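Local atomic coordinates of malate dehydrogenase (Naegleria fowleri, PDB entry 6UM4), a protein that probably catalyses the reversible, NAD-linked interconversion of malate and oxaloacetate. Residues M189-A192 with D193-D197; Q317-G320 with A321-K325; D252-R255 with G256-Q259; K196-A199 with A200-K203. All coordinates share one frame; numbering follows the deposited sequence.

Interaction 1. Residues M189-A192 with D193-D197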
ATOM      1  N   MET A 189      -6.278 -32.740  -3.147  1.00 43.82           N
ATOM      2  CA  MET A 189      -5.629 -32.171  -4.318  1.00 42.17           C
ATOM      3  C   MET A 189      -4.142 -32.507  -4.334  1.00 46.11           C
ATOM      4  O   MET A 189      -3.419 -32.226  -3.369  1.00 41.47           O
ATOM      5  CB  MET A 189      -5.821 -30.653  -4.351  1.00 30.61           C
ATOM      6  CG  MET A 189      -7.262 -30.226  -4.600  1.00 38.21           C
ATOM      7  SD  MET A 189      -7.436 -28.436  -4.593  1.00 44.60           S
ATOM      8  CE  MET A 189      -6.500 -27.960  -6.037  1.00 39.71           C
ATOM      9  N   GLU A 190      -3.702 -33.135  -5.422  1.00 47.48           N
ATOM     10  CA  GLU A 190      -2.295 -33.355  -5.713  1.00 44.60           C
ATOM     11  C   GLU A 190      -1.797 -32.201  -6.580  1.00 47.08           C
ATOM     12  O   GLU A 190      -2.554 -31.284  -6.922  1.00 46.44           O
ATOM     13  CB  GLU A 190      -2.088 -34.701  -6.391  1.00 43.66           C
ATOM     14  CG  GLU A 190      -2.315 -35.874  -5.479  1.00 45.58           C
ATOM     15  CD  GLU A 190      -2.093 -37.187  -6.193  1.00 53.43           C
ATOM     16  OE1 GLU A 190      -3.049 -37.679  -6.832  1.00 56.42           O
ATOM     17  OE2 GLU A 190      -0.958 -37.712  -6.131  1.00 54.60           O
ATOM     18  N   ARG A 191      -0.513 -32.237  -6.951  1.00 42.89           N
ATOM     19  CA  ARG A 191       0.021 -31.168  -7.788  1.00 41.35           C
ATOM     20  C   ARG A 191      -0.761 -31.055  -9.091  1.00 39.02           C
ATOM     21  O   ARG A 191      -1.040 -29.947  -9.562  1.00 41.43           O
ATOM     22  CB  ARG A 191       1.499 -31.395  -8.085  1.00 46.08           C
ATOM     23  CG  ARG A 191       2.010 -30.493  -9.204  1.00 53.34           C
ATOM     24  CD  ARG A 191       3.490 -30.687  -9.508  1.00 59.02           C
ATOM     25  NE  ARG A 191       3.866 -30.046 -10.768  1.00 58.67           N
ATOM     26  CZ  ARG A 191       4.113 -30.705 -11.895  1.00 60.14           C
ATOM     27  NH1 ARG A 191       4.037 -32.031 -11.918  1.00 60.28           N
ATOM     28  NH2 ARG A 191       4.444 -30.040 -12.993  1.00 61.17           N
ATOM     29  N   ALA A 192      -1.142 -32.193  -9.676  1.00 35.09           N
ATOM     30  CA  ALA A 192      -1.890 -32.171 -10.931  1.00 36.06           C
ATOM     31  C   ALA A 192      -3.272 -31.553 -10.739  1.00 44.27           C
ATOM     32  O   ALA A 192      -3.768 -30.830 -11.612  1.00 42.52           O
ATOM     33  CB  ALA A 192      -2.010 -33.586 -11.489  1.00 37.04           C
ATOM     34  N   ASP A 193      -3.908 -31.840  -9.603  1.00 45.32           N
ATOM     35  CA  ASP A 193      -5.217 -31.273  -9.304  1.00 41.89           C
ATOM     36  C   ASP A 193      -5.136 -29.762  -9.160  1.00 43.90           C
ATOM     37  O   ASP A 193      -6.065 -29.038  -9.544  1.00 41.69           O
ATOM     38  CB  ASP A 193      -5.757 -31.916  -8.032  1.00 40.69           C
ATOM     39  CG  ASP A 193      -6.319 -33.287  -8.288  1.00 46.35           C
ATOM     40  OD1 ASP A 193      -6.903 -33.492  -9.377  1.00 46.54           O
ATOM     41  OD2 ASP A 193      -6.101 -34.175  -7.440  1.00 51.24           O
ATOM     42  N   VAL A 194      -4.039 -29.270  -8.580  1.00 42.05           N
ATOM     43  CA  VAL A 194      -3.842 -27.831  -8.460  1.00 42.15           C
ATOM     44  C   VAL A 194      -3.793 -27.196  -9.840  1.00 39.91           C
ATOM     45  O   VAL A 194      -4.342 -26.108 -10.063  1.00 31.09           O
ATOM     46  CB  VAL A 194      -2.563 -27.527  -7.654  1.00 41.36           C
ATOM     47  CG1 VAL A 194      -2.197 -26.047  -7.758  1.00 38.01           C
ATOM     48  CG2 VAL A 194      -2.725 -27.952  -6.201  1.00 39.75           C
ATOM     49  N   MET A 195      -3.111 -27.853 -10.783  1.00 34.79           N
ATOM     50  CA  MET A 195      -3.051 -27.335 -12.145  1.00 35.54           C
ATOM     51  C   MET A 195      -4.409 -27.398 -12.836  1.00 32.90           C
ATOM     52  O   MET A 195      -4.830 -26.427 -13.476  1.00 35.92           O
ATOM     53  CB  MET A 195      -2.002 -28.094 -12.948  1.00 38.58           C
ATOM     54  CG  MET A 195      -0.700 -28.152 -12.206  1.00 46.67           C
ATOM     55  SD  MET A 195       0.516 -27.125 -13.005  1.00 53.99           S
ATOM     56  CE  MET A 195       1.798 -27.112 -11.751  1.00 58.73           C
ATOM     57  N   LYS A 196      -5.110 -28.536 -12.721  1.00 30.97           N
ATOM     58  CA  LYS A 196      -6.365 -28.702 -13.449  1.00 32.95           C
ATOM     59  C   LYS A 196      -7.482 -27.851 -12.859  1.00 38.12           C
ATOM     60  O   LYS A 196      -8.251 -27.229 -13.602  1.00 44.67           O
ATOM     61  CB  LYS A 196      -6.780 -30.176 -13.466  1.00 31.80           C
ATOM     62  CG  LYS A 196      -5.749 -31.086 -14.123  1.00 32.83           C
ATOM     63  CD  LYS A 196      -6.314 -32.465 -14.410  1.00 37.74           C
ATOM     64  CE  LYS A 196      -5.808 -33.502 -13.428  1.00 43.18           C
ATOM     65  NZ  LYS A 196      -6.163 -34.880 -13.909  1.00 45.32           N
ATOM     66  N   ASP A 197      -7.596 -27.813 -11.530  1.00 38.35           N
ATOM     67  CA  ASP A 197      -8.641 -27.003 -10.912  1.00 35.44           C
ATOM     68  C   ASP A 197      -8.453 -25.527 -11.228  1.00 33.04           C
ATOM     69  O   ASP A 197      -9.427 -24.812 -11.491  1.00 28.58           O
ATOM     70  CB  ASP A 197      -8.683 -27.236  -9.403  1.00 31.41           C
ATOM     71  CG  ASP A 197      -9.136 -28.640  -9.048  1.00 38.59           C
ATOM     72  OD1 ASP A 197      -9.612 -29.360  -9.956  1.00 38.91           O
ATOM     73  OD2 ASP A 197      -9.038 -29.015  -7.859  1.00 42.83           O
TER

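Interaction 2. Residues Q317-G320 with A321-K325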
ATOM      1  N   GLN A 317      15.082 -18.165  -5.872  1.00 26.51           N
ATOM      2  CA  GLN A 317      14.033 -19.164  -6.045  1.00 29.07           C
ATOM      3  C   GLN A 317      13.289 -19.415  -4.744  1.00 28.44           C
ATOM      4  O   GLN A 317      12.076 -19.653  -4.756  1.00 28.97           O
ATOM      5  CB  GLN A 317      14.636 -20.483  -6.553  1.00 29.70           C
ATOM      6  CG  GLN A 317      15.185 -20.460  -7.966  1.00 21.75           C
ATOM      7  CD  GLN A 317      16.025 -21.686  -8.266  1.00 23.96           C
ATOM      8  OE1 GLN A 317      16.583 -22.317  -7.353  1.00 25.45           O
ATOM      9  NE2 GLN A 317      16.120 -22.041  -9.547  1.00 23.22           N
ATOM     10  N   GLN A 318      13.993 -19.352  -3.608  1.00 28.35           N
ATOM     11  CA  GLN A 318      13.435 -19.728  -2.314  1.00 27.79           C
ATOM     12  C   GLN A 318      13.060 -18.529  -1.462  1.00 25.95           C
ATOM     13  O   GLN A 318      12.801 -18.685  -0.265  1.00 25.82           O
ATOM     14  CB  GLN A 318      14.417 -20.617  -1.551  1.00 25.99           C
ATOM     15  CG  GLN A 318      14.778 -21.855  -2.328  1.00 37.74           C
ATOM     16  CD  GLN A 318      13.553 -22.692  -2.640  1.00 46.17           C
ATOM     17  OE1 GLN A 318      12.614 -22.761  -1.839  1.00 47.15           O
ATOM     18  NE2 GLN A 318      13.541 -23.312  -3.818  1.00 45.62           N
ATOM     19  N   ARG A 319      13.036 -17.338  -2.053  1.00 26.56           N
ATOM     20  CA  ARG A 319      12.808 -16.125  -1.279  1.00 27.21           C
ATOM     21  C   ARG A 319      11.446 -16.132  -0.585  1.00 27.48           C
ATOM     22  O   ARG A 319      11.311 -15.636   0.540  1.00 30.54           O
ATOM     23  CB  ARG A 319      12.954 -14.915  -2.194  1.00 24.47           C
ATOM     24  CG  ARG A 319      12.744 -13.612  -1.463  1.00 31.32           C
ATOM     25  CD  ARG A 319      13.785 -13.362  -0.404  1.00 31.88           C
ATOM     26  NE  ARG A 319      13.821 -11.937  -0.101  1.00 25.67           N
ATOM     27  CZ  ARG A 319      14.780 -11.334   0.590  1.00 24.59           C
ATOM     28  NH1 ARG A 319      15.796 -12.030   1.066  1.00 23.49           N
ATOM     29  NH2 ARG A 319      14.717 -10.029   0.796  1.00 25.28           N
ATOM     30  N   GLY A 320      10.417 -16.659  -1.247  1.00 28.83           N
ATOM     31  CA  GLY A 320       9.103 -16.713  -0.615  1.00 29.94           C
ATOM     32  C   GLY A 320       9.101 -17.539   0.658  1.00 29.69           C
ATOM     33  O   GLY A 320       8.457 -17.183   1.648  1.00 30.65           O
ATOM     34  N   ALA A 321       9.802 -18.670   0.644  1.00 23.98           N
ATOM     35  CA  ALA A 321       9.854 -19.496   1.841  1.00 28.98           C
ATOM     36  C   ALA A 321      10.579 -18.778   2.968  1.00 30.30           C
ATOM     37  O   ALA A 321      10.231 -18.957   4.141  1.00 33.88           O
ATOM     38  CB  ALA A 321      10.519 -20.836   1.532  1.00 34.21           C
ATOM     39  N   ALA A 322      11.585 -17.962   2.635  1.00 28.27           N
ATOM     40  CA  ALA A 322      12.321 -17.233   3.665  1.00 28.72           C
ATOM     41  C   ALA A 322      11.436 -16.213   4.366  1.00 29.11           C
ATOM     42  O   ALA A 322      11.521 -16.044   5.588  1.00 36.72           O
ATOM     43  CB  ALA A 322      13.536 -16.545   3.054  1.00 30.59           C
ATOM     44  N   ILE A 323      10.608 -15.495   3.605  1.00 30.06           N
ATOM     45  CA  ILE A 323       9.716 -14.513   4.213  1.00 27.95           C
ATOM     46  C   ILE A 323       8.682 -15.192   5.105  1.00 34.61           C
ATOM     47  O   ILE A 323       8.361 -14.693   6.189  1.00 39.44           O
ATOM     48  CB  ILE A 323       9.078 -13.631   3.127  1.00 30.70           C
ATOM     49  CG1 ILE A 323      10.168 -12.763   2.494  1.00 29.03           C
ATOM     50  CG2 ILE A 323       7.957 -12.778   3.712  1.00 24.45           C
ATOM     51  CD1 ILE A 323       9.709 -11.972   1.349  1.00 33.58           C
ATOM     52  N   ILE A 324       8.141 -16.332   4.668  1.00 37.49           N
ATOM     53  CA  ILE A 324       7.183 -17.065   5.495  1.00 37.88           C
ATOM     54  C   ILE A 324       7.827 -17.513   6.801  1.00 38.80           C
ATOM     55  O   ILE A 324       7.201 -17.468   7.869  1.00 39.49           O
ATOM     56  CB  ILE A 324       6.600 -18.253   4.708  1.00 38.10           C
ATOM     57  CG1 ILE A 324       5.596 -17.755   3.679  1.00 38.92           C
ATOM     58  CG2 ILE A 324       5.945 -19.267   5.639  1.00 37.02           C
ATOM     59  CD1 ILE A 324       5.204 -18.816   2.668  1.00 39.59           C
ATOM     60  N   LYS A 325       9.090 -17.953   6.739  1.00 32.89           N
ATOM     61  CA  LYS A 325       9.780 -18.405   7.941  1.00 38.26           C
ATOM     62  C   LYS A 325      10.001 -17.261   8.918  1.00 41.05           C
ATOM     63  O   LYS A 325       9.932 -17.456  10.136  1.00 43.23           O
ATOM     64  CB  LYS A 325      11.113 -19.048   7.561  1.00 40.89           C
ATOM     65  CG  LYS A 325      11.917 -19.572   8.732  1.00 42.01           C
ATOM     66  CD  LYS A 325      13.211 -20.239   8.223  1.00 47.30           C
ATOM     67  CE  LYS A 325      14.127 -20.679   9.360  1.00 50.33           C
ATOM     68  NZ  LYS A 325      15.497 -21.041   8.870  1.00 53.15           N
TER

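Interaction 3. Residues D252-R255 with G256-Q259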
ATOM      1  N   ASP A 252       9.816 -12.137  -8.757  1.00 17.58           N
ATOM      2  CA  ASP A 252      11.100 -12.816  -8.905  1.00 19.54           C
ATOM      3  C   ASP A 252      12.163 -11.831  -9.375  1.00 17.98           C
ATOM      4  O   ASP A 252      13.272 -11.763  -8.820  1.00 18.24           O
ATOM      5  CB  ASP A 252      10.987 -13.990  -9.878  1.00 18.15           C
ATOM      6  CG  ASP A 252       9.841 -14.952  -9.542  1.00 24.55           C
ATOM      7  OD1 ASP A 252       9.732 -15.444  -8.400  1.00 22.95           O
ATOM      8  OD2 ASP A 252       9.071 -15.285 -10.469  1.00 28.22           O
ATOM      9  N   HIS A 253      11.826 -11.056 -10.403  1.00 17.86           N
ATOM     10  CA  HIS A 253      12.736 -10.054 -10.948  1.00 18.03           C
ATOM     11  C   HIS A 253      13.216  -9.086  -9.870  1.00 24.58           C
ATOM     12  O   HIS A 253      14.423  -8.902  -9.669  1.00 22.83           O
ATOM     13  CB  HIS A 253      12.026  -9.314 -12.084  1.00 20.20           C
ATOM     14  CG  HIS A 253      12.843  -8.237 -12.715  1.00 22.64           C
ATOM     15  ND1 HIS A 253      13.457  -8.394 -13.937  1.00 27.11           N
ATOM     16  CD2 HIS A 253      13.139  -6.982 -12.302  1.00 28.39           C
ATOM     17  CE1 HIS A 253      14.103  -7.284 -14.251  1.00 26.59           C
ATOM     18  NE2 HIS A 253      13.922  -6.408 -13.276  1.00 28.22           N
ATOM     19  N   ASP A 254      12.277  -8.482  -9.142  1.00 18.87           N
ATOM     20  CA  ASP A 254      12.647  -7.525  -8.114  1.00 17.85           C
ATOM     21  C   ASP A 254      13.416  -8.189  -6.978  1.00 22.10           C
ATOM     22  O   ASP A 254      14.231  -7.531  -6.316  1.00 19.95           O
ATOM     23  CB  ASP A 254      11.392  -6.806  -7.571  1.00 19.03           C
ATOM     24  CG  ASP A 254      10.774  -5.853  -8.592  1.00 25.39           C
ATOM     25  OD1 ASP A 254      11.467  -5.479  -9.579  1.00 22.55           O
ATOM     26  OD2 ASP A 254       9.582  -5.494  -8.424  1.00 29.26           O
ATOM     27  N   ARG A 255      13.125  -9.458  -6.683  1.00 24.44           N
ATOM     28  CA  ARG A 255      13.881 -10.142  -5.641  1.00 22.43           C
ATOM     29  C   ARG A 255      15.330 -10.329  -6.059  1.00 25.57           C
ATOM     30  O   ARG A 255      16.239 -10.192  -5.234  1.00 23.19           O
ATOM     31  CB  ARG A 255      13.235 -11.482  -5.304  1.00 23.21           C
ATOM     32  CG  ARG A 255      11.963 -11.347  -4.493  1.00 23.37           C
ATOM     33  CD  ARG A 255      11.207 -12.648  -4.468  1.00 25.41           C
ATOM     34  NE  ARG A 255      10.214 -12.677  -3.405  1.00 24.21           N
ATOM     35  CZ  ARG A 255       9.269 -13.599  -3.311  1.00 25.58           C
ATOM     36  NH1 ARG A 255       9.182 -14.558  -4.235  1.00 22.29           N
ATOM     37  NH2 ARG A 255       8.403 -13.554  -2.310  1.00 28.92           N
ATOM     38  N   GLY A 256      15.558 -10.636  -7.340  1.00 19.56           N
ATOM     39  CA  GLY A 256      16.918 -10.705  -7.844  1.00 19.31           C
ATOM     40  C   GLY A 256      17.640  -9.379  -7.720  1.00 25.33           C
ATOM     41  O   GLY A 256      18.795  -9.323  -7.278  1.00 22.31           O
ATOM     42  N   LEU A 257      16.969  -8.290  -8.117  1.00 19.20           N
ATOM     43  CA  LEU A 257      17.557  -6.965  -7.971  1.00 19.47           C
ATOM     44  C   LEU A 257      17.940  -6.699  -6.527  1.00 21.25           C
ATOM     45  O   LEU A 257      18.971  -6.076  -6.259  1.00 23.30           O
ATOM     46  CB  LEU A 257      16.595  -5.882  -8.467  1.00 20.90           C
ATOM     47  CG  LEU A 257      16.174  -5.875  -9.930  1.00 20.10           C
ATOM     48  CD1 LEU A 257      15.229  -4.729 -10.155  1.00 18.97           C
ATOM     49  CD2 LEU A 257      17.387  -5.720 -10.826  1.00 22.75           C
ATOM     50  N   ALA A 258      17.117  -7.143  -5.577  1.00 24.32           N
ATOM     51  CA  ALA A 258      17.461  -6.863  -4.185  1.00 24.46           C
ATOM     52  C   ALA A 258      18.629  -7.718  -3.730  1.00 20.34           C
ATOM     53  O   ALA A 258      19.446  -7.256  -2.927  1.00 20.88           O
ATOM     54  CB  ALA A 258      16.260  -7.053  -3.257  1.00 19.48           C
ATOM     55  N   GLN A 259      18.729  -8.956  -4.221  1.00 23.20           N
ATOM     56  CA  GLN A 259      19.884  -9.780  -3.856  1.00 29.76           C
ATOM     57  C   GLN A 259      21.177  -9.151  -4.356  1.00 24.18           C
ATOM     58  O   GLN A 259      22.163  -9.072  -3.615  1.00 23.96           O
ATOM     59  CB  GLN A 259      19.729 -11.207  -4.392  1.00 20.98           C
ATOM     60  CG  GLN A 259      18.635 -12.031  -3.680  1.00 22.99           C
ATOM     61  CD  GLN A 259      18.916 -12.231  -2.175  1.00 29.91           C
ATOM     62  OE1 GLN A 259      20.015 -12.609  -1.780  1.00 26.23           O
ATOM     63  NE2 GLN A 259      17.915 -11.968  -1.342  1.00 27.52           N
TER
HETATM   64  O   HOH W   1      15.503 -10.857  -2.795  1.00 21.24           O

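Interaction 4. Residues K196-A199 with A200-K203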
ATOM      1  N   LYS A 196      -5.110 -28.536 -12.721  1.00 30.97           N
ATOM      2  CA  LYS A 196      -6.365 -28.702 -13.449  1.00 32.95           C
ATOM      3  C   LYS A 196      -7.482 -27.851 -12.859  1.00 38.12           C
ATOM      4  O   LYS A 196      -8.251 -27.229 -13.602  1.00 44.67           O
ATOM      5  CB  LYS A 196      -6.780 -30.176 -13.466  1.00 31.80           C
ATOM      6  CG  LYS A 196      -5.749 -31.086 -14.123  1.00 32.83           C
ATOM      7  CD  LYS A 196      -6.314 -32.465 -14.410  1.00 37.74           C
ATOM      8  CE  LYS A 196      -5.808 -33.502 -13.428  1.00 43.18           C
ATOM      9  NZ  LYS A 196      -6.163 -34.880 -13.909  1.00 45.32           N
ATOM     10  N   ASP A 197      -7.596 -27.813 -11.530  1.00 38.35           N
ATOM     11  CA  ASP A 197      -8.641 -27.003 -10.912  1.00 35.44           C
ATOM     12  C   ASP A 197      -8.453 -25.527 -11.228  1.00 33.04           C
ATOM     13  O   ASP A 197      -9.427 -24.812 -11.491  1.00 28.58           O
ATOM     14  CB  ASP A 197      -8.683 -27.236  -9.403  1.00 31.41           C
ATOM     15  CG  ASP A 197      -9.136 -28.640  -9.048  1.00 38.59           C
ATOM     16  OD1 ASP A 197      -9.612 -29.360  -9.956  1.00 38.91           O
ATOM     17  OD2 ASP A 197      -9.038 -29.015  -7.859  1.00 42.83           O
ATOM     18  N   ASN A 198      -7.211 -25.044 -11.203  1.00 31.24           N
ATOM     19  CA  ASN A 198      -6.995 -23.643 -11.545  1.00 31.04           C
ATOM     20  C   ASN A 198      -7.195 -23.402 -13.037  1.00 31.87           C
ATOM     21  O   ASN A 198      -7.740 -22.367 -13.436  1.00 28.37           O
ATOM     22  CB  ASN A 198      -5.607 -23.205 -11.093  1.00 25.11           C
ATOM     23  CG  ASN A 198      -5.569 -22.863  -9.628  1.00 29.81           C
ATOM     24  OD1 ASN A 198      -6.005 -21.787  -9.217  1.00 31.60           O
ATOM     25  ND2 ASN A 198      -5.085 -23.797  -8.815  1.00 34.51           N
ATOM     26  N   ALA A 199      -6.792 -24.356 -13.881  1.00 38.72           N
ATOM     27  CA  ALA A 199      -7.066 -24.204 -15.305  1.00 34.71           C
ATOM     28  C   ALA A 199      -8.566 -24.046 -15.550  1.00 32.98           C
ATOM     29  O   ALA A 199      -8.980 -23.235 -16.387  1.00 32.25           O
ATOM     30  CB  ALA A 199      -6.488 -25.379 -16.096  1.00 26.94           C
ATOM     31  N   ALA A 200      -9.396 -24.802 -14.817  1.00 30.60           N
ATOM     32  CA  ALA A 200     -10.843 -24.671 -14.956  1.00 31.11           C
ATOM     33  C   ALA A 200     -11.309 -23.274 -14.558  1.00 30.21           C
ATOM     34  O   ALA A 200     -12.237 -22.724 -15.165  1.00 27.02           O
ATOM     35  CB  ALA A 200     -11.553 -25.739 -14.123  1.00 31.36           C
ATOM     36  N   ILE A 201     -10.694 -22.694 -13.528  1.00 25.67           N
ATOM     37  CA  ILE A 201     -11.020 -21.322 -13.138  1.00 32.57           C
ATOM     38  C   ILE A 201     -10.648 -20.347 -14.251  1.00 29.03           C
ATOM     39  O   ILE A 201     -11.410 -19.428 -14.578  1.00 24.57           O
ATOM     40  CB  ILE A 201     -10.322 -20.944 -11.812  1.00 27.60           C
ATOM     41  CG1 ILE A 201     -10.915 -21.699 -10.622  1.00 29.87           C
ATOM     42  CG2 ILE A 201     -10.348 -19.449 -11.571  1.00 23.63           C
ATOM     43  CD1 ILE A 201     -10.095 -21.540  -9.370  1.00 30.43           C
ATOM     44  N   PHE A 202      -9.450 -20.497 -14.818  1.00 24.09           N
ATOM     45  CA  PHE A 202      -8.998 -19.524 -15.804  1.00 23.64           C
ATOM     46  C   PHE A 202      -9.551 -19.797 -17.197  1.00 24.41           C
ATOM     47  O   PHE A 202      -9.594 -18.882 -18.021  1.00 24.33           O
ATOM     48  CB  PHE A 202      -7.466 -19.441 -15.787  1.00 22.92           C
ATOM     49  CG  PHE A 202      -6.965 -18.701 -14.586  1.00 23.29           C
ATOM     50  CD1 PHE A 202      -6.875 -17.315 -14.605  1.00 21.59           C
ATOM     51  CD2 PHE A 202      -6.701 -19.370 -13.415  1.00 22.11           C
ATOM     52  CE1 PHE A 202      -6.468 -16.620 -13.501  1.00 24.03           C
ATOM     53  CE2 PHE A 202      -6.305 -18.683 -12.296  1.00 27.68           C
ATOM     54  CZ  PHE A 202      -6.189 -17.300 -12.333  1.00 25.86           C
ATOM     55  N   LYS A 203     -10.009 -21.010 -17.468  1.00 25.28           N
ATOM     56  CA  LYS A 203     -10.793 -21.216 -18.679  1.00 29.01           C
ATOM     57  C   LYS A 203     -12.070 -20.396 -18.610  1.00 30.08           C
ATOM     58  O   LYS A 203     -12.420 -19.678 -19.554  1.00 29.32           O
ATOM     59  CB  LYS A 203     -11.109 -22.699 -18.853  1.00 31.66           C
ATOM     60  CG  LYS A 203     -12.192 -22.982 -19.877  1.00 32.87           C
ATOM     61  CD  LYS A 203     -12.541 -24.455 -19.909  1.00 37.60           C
ATOM     62  CE  LYS A 203     -13.457 -24.780 -21.088  1.00 36.15           C
ATOM     63  NZ  LYS A 203     -14.167 -26.059 -20.831  1.00 40.38           N
TER

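Interaction 1. Residues M189-A192 with D193-D197
Met189 and Val194 meet five residues apart, across the first turn of helix 191-212. Glu190 is the N-cap.

The apolar contact comes first. Met189 CE lies 3.8 Å from Val194 CG2 and packs against the Val194 backbone at CA. The Met189 chain runs out straight and then bends at its last torsion (chi3 66°), which turns the methyl back to the helix. Residue before the cap on residue four after it is the pairing of a hydrophobic staple.

The polar contacts are those of the helix start. Asp193 OD2 receives a weak hydrogen bond from Glu190 N, 3.3 Å long but straight at 174°. This is the half of a capping box that the third helix residue supplies. Val194 N bonds to Glu190 O at 3.0 Å, and Lys196 N to Ala192 O at 2.9 Å.

Asp197 OD2 is 3.3 Å from Met189 CE, and its stronger partner is Lys183, in a salt bridge. Met195 CE reaches Arg191 NE at 3.7 Å, and both side chains also touch helix 394-414.

The carboxylate of Asp193, the third helix residue, lies at the start of the helix. Its charge probably interacts favourably with the helix dipole.

Interaction 2. Residues Q317-G320 with A321-K325
Gln318 and Ala322 are joined by a backbone hydrogen bond that opens helix 319-327. Gln318 is the N-cap of this helix. It is also the first residue to leave the preceding helix 305-317, so the contact is the junction between two consecutive helices of the C-terminal domain.

The first shell is mostly backbone. Ala322 N donates to Gln318 O at 3.2 Å. Ile323 N donates to Arg319 O at 3.1 Å, and Ile324 N to Gly320 O at 3.2 Å.

Alanine methyls and an isoleucine branch lie beside these carbonyls. Ala321 CB lies 3.6 Å from Gln318 O. Ala322 CB lies 3.5 Å from Arg319 O. Ile323 CG1 sits beside the backbone N (chi1 -68°), which carries this branch back along the helix to 3.7 Å from Arg319 O. Its CD1 then comes near the Arg319 guanidinium group from an oblique side.

The next shell fixes Arg319. Its NE forms a salt bridge with Asp152 of the second subunit, and its NH2 bonds to Met148 O of the same subunit. Ile323 also packs on that Asp152. The start of this helix is thus part of the dimer interface. Within the chain, Arg319 lies against Arg255 and Gln259 of helix 250-264.

Gly320 brings no side chain to this turn. Its carbonyl is lined instead by Ile324, whose CG1 lies 3.6 Å from Gly320 O.

Interaction 3. Residues D252-R255 with G256-Q259
Leu257 lies against the His253 imidazole one helical turn away. Its CD1 approaches the ring obliquely, 3.7 Å from His253 CD2 and 3.8 Å from His253 NE2. The ring reaches this place because His253 CG is anti to the backbone N (chi1 179°), which brings the ring round to the leucine. The same methyl also lies 3.9 Å from Asp254 OD1, an oxygen engaged in a salt bridge with Arg250.

His253 ND1 bonds to Ser355 OG, which helps to fix the turn of the ring.

His253, Asp254 and Leu257 belong to helix 250-264, which opens the alpha/beta C-terminal region of the lactate/malate dehydrogenase family and packs at the subunit interface. Leu257 also packs on strand 271-277, through Ile271 and Phe274, and on Ala154 of the second subunit. Asp252 points away from the later turn. Its OD2 is hydrogen-bonded to His280 ND1, consistent with the Asp-His pair of the malate dehydrogenase active site.

Gln259 folds back at its second torsion (chi2 -62°), with CG 3.4 Å from Arg255 O. That carbonyl takes two donors. One is Gln259 N, at 3.0 Å. The other is a water, 2.6 Å from Arg255 O; this water accepts a bond from Gln259 NE2.

Interaction 4. Residues K196-A199 with A200-K203
Ala200, Ile201, Phe202 and Lys203 each donate a backbone N-H to the carbonyl four residues earlier, in regular alpha-helical geometry, and the Lys203 N to Ala199 O bond is the shortest of the four, at 2.7 Å.

Phe202 makes the clearest side-chain contact. The edge of its ring meets the backbone carbonyl of Asn198, with CD2 3.2 Å from Asn198 O and the oxygen near the ring plane. Its CG stands beside the backbone N (chi1 -74°), so the ring runs back along the helix to this oxygen. Phe202 N donates to the same carbonyl oxygen, Asn198 O, at 2.9 Å.

Asn198 and Ile201 lie side by side and point the same way. Asn198 OD1 is 4.1 Å from Ile201 CD1. The amide is held at both ends, with ND2 bonded to Val194 O and OD1 to Lys183 N. Ala200 CB sits 3.5 Å from Asp197 O.

This is the middle of helix 191-212, the crossover between strands 176-179 and 218-221 of the Rossmann-type domain. Phe202 and Asn198 face helix 226-235, while Ala199 also touches helix 394-414.

The buried Asn198 thus has partners for its amide, and its backbone carbonyl meets both the Phe202 N-H and the ring edge, whose C-H is probably weakly positive.

Each contact is local, made by adjoining segments of one chain, so none closes a long loop and none nests or crosses. Interaction 1 comes first, at the start of helix 191-212. Interaction 4 continues on the same helix and shares Lys196 and Asp197 with it. Together they cover the N-terminal part of the crossover helix between strands 176-179 and 218-221 in the NAD-binding domain. Interaction 3 follows on helix 250-264, and interaction 2 on helix 319-327, both in the C-terminal domain. These two touch where Arg319 packs on Arg255 and Gln259, and both reach the second subunit. The centres of interactions 3 and 4 are about 29 Å apart.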